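Long-range contacts in KLLA0E08119p (Kluyveromyces lactis, PDB 3VA7), which probably carboxylates urea with bicarbonate and ATP, using biotin as the carboxyl carrier, in the allophanate route of urea degradation: residues W499-M509 / I746-G754; H875-M883 / I892-N900. One frame throughout, in Å; residues are numbered along the deposited sequence.

Contact 1: W499-M509 / I746-G754. With BTI (5-(hexahydro-2-oxo-1H-thieno[3,4-D]imidazol-6-yl)pentanal), chain B.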
loop_
_atom_site.group_PDB
_atom_site.type_symbol
_atom_site.label_atom_id
_atom_site.label_comp_id
_atom_site.label_asym_id
_atom_site.label_seq_id
_atom_site.Cartn_x
_atom_site.Cartn_y
_atom_site.Cartn_z
ATOM N N TRP A 499 6.783 3.525 15.870
ATOM C CA TRP A 499 5.813 4.464 16.439
ATOM C C TRP A 499 6.279 5.944 16.448
ATOM O O TRP A 499 5.425 6.859 16.368
ATOM C CB TRP A 499 5.451 4.003 17.848
ATOM C CG TRP A 499 4.303 4.595 18.521
ATOM C CD1 TRP A 499 4.326 5.320 19.671
ATOM C CD2 TRP A 499 2.923 4.482 18.134
ATOM N NE1 TRP A 499 3.024 5.731 20.020
ATOM C CE2 TRP A 499 2.150 5.222 19.089
ATOM C CE3 TRP A 499 2.249 3.841 17.051
ATOM C CZ2 TRP A 499 0.759 5.321 19.010
ATOM C CZ3 TRP A 499 0.835 3.959 16.959
ATOM C CH2 TRP A 499 0.111 4.679 17.952
ATOM N N ARG A 500 7.599 6.190 16.565
ATOM C CA ARG A 500 8.164 7.581 16.574
ATOM C C ARG A 500 7.941 8.271 15.221
ATOM O O ARG A 500 7.982 9.522 15.115
ATOM C CB ARG A 500 9.662 7.607 16.948
ATOM C CG ARG A 500 10.522 6.895 15.938
ATOM C CD ARG A 500 11.979 6.686 16.378
ATOM N NE ARG A 500 12.722 6.160 15.233
ATOM C CZ ARG A 500 12.626 4.915 14.756
ATOM N NH1 ARG A 500 11.848 4.026 15.336
ATOM N NH2 ARG A 500 13.305 4.575 13.672
ATOM N N ILE A 501 7.724 7.436 14.211
ATOM C CA ILE A 501 7.404 7.900 12.892
ATOM C C ILE A 501 5.883 7.987 12.686
ATOM O O ILE A 501 5.382 8.695 11.794
ATOM C CB ILE A 501 7.973 6.914 11.816
ATOM C CG1 ILE A 501 9.389 6.460 12.169
ATOM C CG2 ILE A 501 7.894 7.500 10.439
ATOM C CD1 ILE A 501 10.408 7.556 12.222
ATOM N N GLY A 502 5.134 7.213 13.449
ATOM C CA GLY A 502 3.694 7.239 13.232
ATOM C C GLY A 502 3.299 6.157 12.269
ATOM O O GLY A 502 2.348 6.308 11.531
ATOM N N VAL A 503 4.037 5.056 12.304
ATOM C CA VAL A 503 3.640 3.838 11.604
ATOM C C VAL A 503 3.035 2.999 12.719
ATOM O O VAL A 503 3.728 2.691 13.647
ATOM C CB VAL A 503 4.852 3.081 10.974
ATOM C CG1 VAL A 503 4.450 1.739 10.430
ATOM C CG2 VAL A 503 5.480 3.899 9.872
ATOM N N PRO A 504 1.726 2.703 12.665
ATOM C CA PRO A 504 1.164 1.953 13.750
ATOM C C PRO A 504 1.523 0.497 13.598
ATOM O O PRO A 504 2.016 0.082 12.521
ATOM C CB PRO A 504 -0.342 2.202 13.608
ATOM C CG PRO A 504 -0.563 2.392 12.188
ATOM C CD PRO A 504 0.681 3.159 11.733
ATOM N N PRO A 505 1.361 -0.277 14.692
ATOM C CA PRO A 505 1.685 -1.682 14.615
ATOM C C PRO A 505 0.703 -2.441 13.728
ATOM O O PRO A 505 1.077 -3.440 13.130
ATOM C CB PRO A 505 1.541 -2.158 16.078
ATOM C CG PRO A 505 0.686 -1.174 16.701
ATOM C CD PRO A 505 1.020 0.113 16.069
ATOM N N SER A 506 -0.537 -1.987 13.678
ATOM C CA SER A 506 -1.563 -2.775 13.004
ATOM C C SER A 506 -1.656 -4.139 13.691
ATOM O O SER A 506 -1.661 -4.182 14.867
ATOM C CB SER A 506 -1.277 -2.875 11.485
ATOM O OG SER A 506 -1.560 -1.621 10.902
ATOM N N GLY A 507 -1.668 -5.246 12.985
ATOM C CA GLY A 507 -1.888 -6.502 13.643
ATOM C C GLY A 507 -3.311 -6.589 14.145
ATOM O O GLY A 507 -4.121 -5.674 13.886
ATOM N N PRO A 508 -3.626 -7.665 14.884
ATOM C CA PRO A 508 -4.997 -7.898 15.338
ATOM C C PRO A 508 -5.378 -6.912 16.404
ATOM O O PRO A 508 -4.601 -6.555 17.320
ATOM C CB PRO A 508 -4.938 -9.261 16.001
ATOM C CG PRO A 508 -3.486 -9.368 16.479
ATOM C CD PRO A 508 -2.653 -8.604 15.474
ATOM N N MET A 509 -6.617 -6.507 16.294
ATOM C CA MET A 509 -7.246 -5.625 17.232
ATOM C C MET A 509 -7.541 -6.285 18.592
ATOM O O MET A 509 -7.658 -5.586 19.602
ATOM C CB MET A 509 -8.532 -5.225 16.544
ATOM C CG MET A 509 -9.170 -4.069 17.099
ATOM S SD MET A 509 -8.386 -2.591 16.527
ATOM C CE MET A 509 -9.806 -1.515 16.928
ATOM N N ILE A 746 -7.471 4.994 21.378
ATOM C CA ILE A 746 -6.412 4.775 20.381
ATOM C C ILE A 746 -6.067 3.280 20.223
ATOM O O ILE A 746 -5.511 2.669 21.120
ATOM C CB ILE A 746 -5.100 5.634 20.725
ATOM C CG1 ILE A 746 -5.429 7.099 21.060
ATOM C CG2 ILE A 746 -4.094 5.613 19.599
ATOM C CD1 ILE A 746 -6.201 7.731 19.993
ATOM N N THR A 747 -6.351 2.690 19.080
ATOM C CA THR A 747 -6.109 1.261 18.941
ATOM C C THR A 747 -4.995 0.959 17.921
ATOM O O THR A 747 -4.291 1.858 17.496
ATOM C CB THR A 747 -7.419 0.584 18.536
ATOM O OG1 THR A 747 -7.943 1.255 17.331
ATOM C CG2 THR A 747 -8.453 0.621 19.757
ATOM N N CYS A 748 -4.840 -0.289 17.494
ATOM C CA CYS A 748 -3.640 -0.676 16.718
ATOM C C CYS A 748 -3.411 -0.043 15.336
ATOM O O CYS A 748 -2.309 -0.114 14.825
ATOM C CB CYS A 748 -3.503 -2.192 16.629
ATOM S SG CYS A 748 -4.891 -2.936 15.726
ATOM N N ASP A 749 -4.440 0.513 14.702
ATOM C CA ASP A 749 -4.217 1.331 13.475
ATOM C C ASP A 749 -4.230 2.820 13.786
ATOM O O ASP A 749 -4.548 3.628 12.911
ATOM C CB ASP A 749 -5.235 1.062 12.405
ATOM C CG ASP A 749 -4.922 -0.188 11.617
ATOM O OD1 ASP A 749 -3.788 -0.750 11.779
ATOM O OD2 ASP A 749 -5.844 -0.613 10.851
ATOM N N GLY A 750 -3.884 3.173 15.018
ATOM C CA GLY A 750 -4.224 4.497 15.540
ATOM C C GLY A 750 -3.135 5.556 15.475
ATOM O O GLY A 750 -1.987 5.241 15.112
ATOM N N PRO A 751 -3.497 6.817 15.763
ATOM C CA PRO A 751 -2.534 7.903 15.669
ATOM C C PRO A 751 -1.496 7.890 16.844
ATOM O O PRO A 751 -1.751 7.400 17.935
ATOM C CB PRO A 751 -3.416 9.153 15.783
ATOM C CG PRO A 751 -4.491 8.721 16.769
ATOM C CD PRO A 751 -4.759 7.254 16.386
ATOM N N SER A 752 -0.419 8.591 16.622
ATOM C CA SER A 752 0.789 8.494 17.387
ATOM C C SER A 752 1.085 9.903 17.917
ATOM O O SER A 752 0.717 10.190 19.071
ATOM C CB SER A 752 1.841 7.885 16.460
ATOM O OG SER A 752 2.820 8.797 16.095
ATOM N N LEU A 753 1.641 10.815 17.114
ATOM C CA LEU A 753 1.886 12.201 17.595
ATOM C C LEU A 753 0.606 13.015 17.446
ATOM O O LEU A 753 0.167 13.225 16.310
ATOM C CB LEU A 753 2.905 12.863 16.679
ATOM C CG LEU A 753 3.959 13.830 17.231
ATOM C CD1 LEU A 753 4.575 14.695 16.104
ATOM C CD2 LEU A 753 3.667 14.624 18.482
ATOM N N GLY A 754 0.029 13.520 18.533
ATOM C CA GLY A 754 -1.316 14.082 18.457
ATOM C C GLY A 754 -1.424 15.292 19.345
ATOM O O GLY A 754 -0.525 15.507 20.151
HETATM C C11 BTI B . -11.426 7.658 14.991
HETATM O O11 BTI B . -11.958 8.729 14.563
HETATM C C10 BTI B . -10.080 7.581 15.772
HETATM C C9 BTI B . -9.438 8.964 15.871
HETATM C C8 BTI B . -8.292 9.099 16.864
HETATM C C7 BTI B . -7.989 10.540 17.323
HETATM C C2 BTI B . -7.846 11.555 16.208
HETATM S S1 BTI B . -6.548 11.157 15.075
HETATM C C6 BTI B . -6.330 12.818 14.541
HETATM C C5 BTI B . -6.793 13.734 15.653
HETATM N N3 BTI B . -5.551 14.100 16.283
HETATM C C3 BTI B . -5.443 13.555 17.465
HETATM O O3 BTI B . -4.426 13.771 18.274
HETATM N N2 BTI B . -6.485 12.809 17.767
HETATM C C4 BTI B . -7.519 12.938 16.746
HETATM O O HOH W 1 5.193 9.533 16.263
#

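Contact 2: H875-M883 / I892-N900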
loop_
_atom_site.group_PDB
_atom_site.type_symbol
_atom_site.label_atom_id
_atom_site.label_comp_id
_atom_site.label_asym_id
_atom_site.label_seq_id
_atom_site.Cartn_x
_atom_site.Cartn_y
_atom_site.Cartn_z
ATOM N N HIS A 875 24.342 5.253 27.342
ATOM C CA HIS A 875 24.337 4.261 28.396
ATOM C C HIS A 875 23.889 2.925 27.877
ATOM O O HIS A 875 23.937 1.951 28.599
ATOM C CB HIS A 875 23.399 4.665 29.510
ATOM C CG HIS A 875 23.902 5.830 30.274
ATOM N ND1 HIS A 875 24.583 5.697 31.468
ATOM C CD2 HIS A 875 23.873 7.148 29.992
ATOM C CE1 HIS A 875 24.930 6.896 31.892
ATOM N NE2 HIS A 875 24.490 7.794 31.032
ATOM N N GLN A 876 23.401 2.878 26.643
ATOM C CA GLN A 876 22.969 1.618 26.058
ATOM C C GLN A 876 21.959 0.940 27.006
ATOM O O GLN A 876 21.920 -0.261 27.105
ATOM C CB GLN A 876 24.176 0.687 25.794
ATOM C CG GLN A 876 25.314 1.253 24.940
ATOM C CD GLN A 876 26.594 0.333 24.932
ATOM O OE1 GLN A 876 27.195 -0.021 26.003
ATOM N NE2 GLN A 876 27.009 -0.051 23.721
ATOM N N THR A 877 21.114 1.719 27.663
ATOM C CA THR A 877 20.250 1.167 28.649
ATOM C C THR A 877 19.530 -0.065 28.196
ATOM O O THR A 877 18.888 -0.016 27.188
ATOM C CB THR A 877 19.135 2.164 29.051
ATOM O OG1 THR A 877 19.685 3.459 29.306
ATOM C CG2 THR A 877 18.353 1.616 30.303
ATOM N N VAL A 878 19.575 -1.149 28.967
ATOM C CA VAL A 878 18.728 -2.323 28.709
ATOM C C VAL A 878 17.238 -2.062 29.029
ATOM O O VAL A 878 16.883 -1.403 30.023
ATOM C CB VAL A 878 19.288 -3.574 29.497
ATOM C CG1 VAL A 878 18.273 -4.751 29.602
ATOM C CG2 VAL A 878 20.560 -4.044 28.854
ATOM N N GLY A 879 16.363 -2.580 28.189
ATOM C CA GLY A 879 14.931 -2.496 28.482
ATOM C C GLY A 879 14.120 -1.474 27.715
ATOM O O GLY A 879 12.921 -1.615 27.582
ATOM N N ILE A 880 14.781 -0.459 27.180
ATOM C CA ILE A 880 14.127 0.603 26.462
ATOM C C ILE A 880 13.799 0.191 25.046
ATOM O O ILE A 880 14.676 -0.255 24.311
ATOM C CB ILE A 880 14.973 1.876 26.527
ATOM C CG1 ILE A 880 14.474 2.687 27.739
ATOM C CG2 ILE A 880 14.853 2.652 25.214
ATOM C CD1 ILE A 880 15.495 3.446 28.453
ATOM N N VAL A 881 12.524 0.338 24.660
ATOM C CA VAL A 881 12.091 -0.162 23.337
ATOM C C VAL A 881 12.152 0.892 22.210
ATOM O O VAL A 881 12.635 0.608 21.116
ATOM C CB VAL A 881 10.721 -0.859 23.419
ATOM C CG1 VAL A 881 10.136 -1.145 22.017
ATOM C CG2 VAL A 881 10.871 -2.125 24.251
ATOM N N GLU A 882 11.702 2.106 22.502
ATOM C CA GLU A 882 11.583 3.140 21.484
ATOM C C GLU A 882 11.303 4.494 22.162
ATOM O O GLU A 882 10.517 4.590 23.097
ATOM C CB GLU A 882 10.509 2.764 20.456
ATOM C CG GLU A 882 10.224 3.865 19.499
ATOM C CD GLU A 882 9.338 3.485 18.307
ATOM O OE1 GLU A 882 9.542 4.097 17.247
ATOM O OE2 GLU A 882 8.428 2.646 18.432
ATOM N N MET A 883 12.019 5.524 21.736
ATOM C CA MET A 883 11.782 6.859 22.264
ATOM C C MET A 883 11.225 7.694 21.140
ATOM O O MET A 883 11.853 7.798 20.060
ATOM C CB MET A 883 13.076 7.456 22.816
ATOM C CG MET A 883 13.725 6.516 23.744
ATOM S SD MET A 883 15.431 6.849 24.198
ATOM C CE MET A 883 15.097 8.170 25.318
ATOM N N ILE A 892 8.745 7.274 26.121
ATOM C CA ILE A 892 9.689 6.219 26.267
ATOM C C ILE A 892 8.976 4.911 26.496
ATOM O O ILE A 892 8.263 4.757 27.514
ATOM C CB ILE A 892 10.561 6.535 27.464
ATOM C CG1 ILE A 892 11.546 7.605 27.052
ATOM C CG2 ILE A 892 11.360 5.303 27.894
ATOM C CD1 ILE A 892 11.725 8.576 28.010
ATOM N N GLU A 893 9.146 3.982 25.554
ATOM C CA GLU A 893 8.484 2.694 25.664
ATOM C C GLU A 893 9.451 1.721 26.247
ATOM O O GLU A 893 10.638 1.666 25.810
ATOM C CB GLU A 893 7.950 2.153 24.328
ATOM C CG GLU A 893 7.051 0.906 24.485
ATOM C CD GLU A 893 6.644 0.226 23.153
ATOM O OE1 GLU A 893 6.850 0.797 22.075
ATOM O OE2 GLU A 893 6.128 -0.921 23.174
ATOM N N PHE A 894 8.974 0.943 27.223
ATOM C CA PHE A 894 9.837 -0.086 27.788
ATOM C C PHE A 894 9.261 -1.489 27.791
ATOM O O PHE A 894 8.048 -1.729 27.623
ATOM C CB PHE A 894 10.338 0.295 29.187
ATOM C CG PHE A 894 9.220 0.580 30.213
ATOM C CD1 PHE A 894 8.965 -0.327 31.262
ATOM C CD2 PHE A 894 8.453 1.771 30.141
ATOM C CE1 PHE A 894 7.961 -0.064 32.216
ATOM C CE2 PHE A 894 7.427 2.057 31.076
ATOM C CZ PHE A 894 7.176 1.133 32.114
ATOM N N ASP A 895 10.185 -2.413 27.998
ATOM C CA ASP A 895 9.901 -3.816 28.197
ATOM C C ASP A 895 10.022 -4.120 29.695
ATOM O O ASP A 895 11.115 -4.245 30.218
ATOM C CB ASP A 895 10.939 -4.612 27.424
ATOM C CG ASP A 895 10.619 -6.066 27.372
ATOM O OD1 ASP A 895 9.808 -6.533 28.231
ATOM O OD2 ASP A 895 11.186 -6.731 26.471
ATOM N N GLY A 896 8.887 -4.249 30.358
ATOM C CA GLY A 896 8.778 -4.520 31.797
ATOM C C GLY A 896 9.427 -5.815 32.280
ATOM O O GLY A 896 9.773 -5.955 33.461
ATOM N N SER A 897 9.604 -6.751 31.360
ATOM C CA SER A 897 10.345 -7.939 31.672
ATOM C C SER A 897 11.875 -7.663 31.711
ATOM O O SER A 897 12.641 -8.491 32.246
ATOM C CB SER A 897 9.971 -9.061 30.695
ATOM O OG SER A 897 10.825 -9.101 29.575
ATOM N N LYS A 898 12.306 -6.505 31.183
ATOM C CA LYS A 898 13.735 -6.125 31.223
ATOM C C LYS A 898 14.100 -4.989 32.193
ATOM O O LYS A 898 15.246 -4.970 32.720
ATOM C CB LYS A 898 14.314 -5.831 29.847
ATOM C CG LYS A 898 14.054 -6.901 28.773
ATOM C CD LYS A 898 15.274 -6.943 27.875
ATOM C CE LYS A 898 14.944 -7.264 26.452
ATOM N NZ LYS A 898 14.171 -8.488 26.506
ATOM N N ILE A 899 13.138 -4.111 32.498
ATOM C CA ILE A 899 13.351 -2.955 33.364
ATOM C C ILE A 899 11.979 -2.582 33.837
ATOM O O ILE A 899 11.091 -2.600 33.019
ATOM C CB ILE A 899 13.995 -1.764 32.562
ATOM C CG1 ILE A 899 14.216 -0.550 33.462
ATOM C CG2 ILE A 899 13.111 -1.393 31.357
ATOM C CD1 ILE A 899 15.150 0.503 32.872
ATOM N N ASN A 900 11.774 -2.301 35.129
ATOM C CA ASN A 900 10.441 -1.949 35.623
ATOM C C ASN A 900 10.246 -0.460 35.641
ATOM O O ASN A 900 11.203 0.296 35.477
ATOM C CB ASN A 900 10.115 -2.537 37.008
ATOM C CG ASN A 900 11.128 -2.140 38.087
ATOM O OD1 ASN A 900 11.948 -2.970 38.482
ATOM N ND2 ASN A 900 11.104 -0.882 38.543
#

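Contact 1: W499-M509 / I746-G754
Ser-752 lies over one face of the Trp-499 indole. Its CB is 3.7 Å from the centroid of the six-membered ring and 8° off the ring normal, a CH-pi contact. The carbonyls of Gly-750 and Pro-751 also approach this ring, with Pro-751 O 3.3 Å from Trp-499 CH2. The Trp-499 CG stands anti to the backbone N (chi1 -167°), which lays the indole along the 750-752 backbone. Ser-752 OG lies near Gly-502 CA. A water joins the two sides there: it donates to Trp-499 O at 2.7 Å and is hydrogen-bonded to Ser-752 OG.

At the other end, Ser-506 grips the type I turn 747-750 twice. Its backbone N donates to Cys-748 O at 2.8 Å, from above the carbonyl plane. Its OG donates to Asp-749 OD1 at 2.5 Å, nearly along the carboxylate C-O direction. Pro-504 CB packs on the same Cys-748 carbonyl. At the start of the same turn, Met-509 bends at chi2 (80°) and lays its thioether against Thr-747 and Cys-748, with Met-509 SD 3.6 Å from Cys-748 SG.

Arg-699 forms a second shell. It bridges to Asp-749 OD2, donates to Gly-507 O, and takes the Thr-747 hydroxyl on its carbonyl. The indole NE1 is held by Tyr-731 O.

The reverse side of 746-754 lines the pocket of the biotinyl group, where Pro-751 CG is 3.6 Å from BTI S1. This wall belongs to the A and B part of the carboxyltransferase domain. With both oxygens of Asp-749 bonded and Arg-699 joining the two segments, the buried charge is paired, and the turn leading to the biotin wall is probably held in one conformation.

Contact 2: H875-M883 / I892-N900
Val-881 and Glu-893 slant across each other on one side of the hairpin. The valine CG1 is 3.8 Å from Glu-893 OE1. CG2, anti to its own carbonyl carbon, turns instead to Asp-895 CB. The backbone places Val-881 and Glu-882 both opposite Glu-893, a classic beta bulge: Val-881 N donates to Glu-893 O, and Glu-893 N donates to Glu-882 O at 2.9 Å.

On the other face, Met-883 and Ile-892 lie side by side and point the same way, with Met-883 CE 4.0 Å from Ile-892 CG1. Ile-880 crosses Ile-892 at a slant and meets its CG2.

Past the strands, Ile-899 CG2 rests on the bare CA of Gly-879 at 3.6 Å, and Lys-898 CB packs beside it. Val-878 CG1 crosses the lysine chain at about a right angle. Asp-895 N bonds to Gly-879 O, while Asp-895 OD1 accepts from Ser-897 N, an Asx turn, and from Ser-897 OG on the same face of the carboxylate.

Leu-904 and Leu-908 of helix 901-912 cover the Ile-892 face, and Val-872 of helix 859-875 meets Ile-880 and Met-883. Strand 847-852 pairs with the other side of 889-894, and 880-885 is the outermost strand of the five-stranded antiparallel sheet.

In the fold
The two contacts meet directly, their centres about 19 Å apart. Arg-500 NH1 of contact 1 forms a salt bridge with Glu-882 OE1 of contact 2 at 3.0 Å. Glu-882 OE2 takes a weak hydrogen bond from Trp-499 N at 3.2 Å. One carboxylate thus ties the A and B part of the carboxyltransferase domain to the C and D part. Contact 1 is the one at the pocket: Pro-751 and Gly-754 belong to the biotinyl site, and the Pro-751 side chain is about 7 Å from the bound urea. Contact 2 lies further from the centre of the chain, about 31 Å against about 16 Å, centre to centre. Its Asp-895 side chain is about 7 Å from the sodium ion, whose site includes Glu-764, Arg-790 and Asp-845.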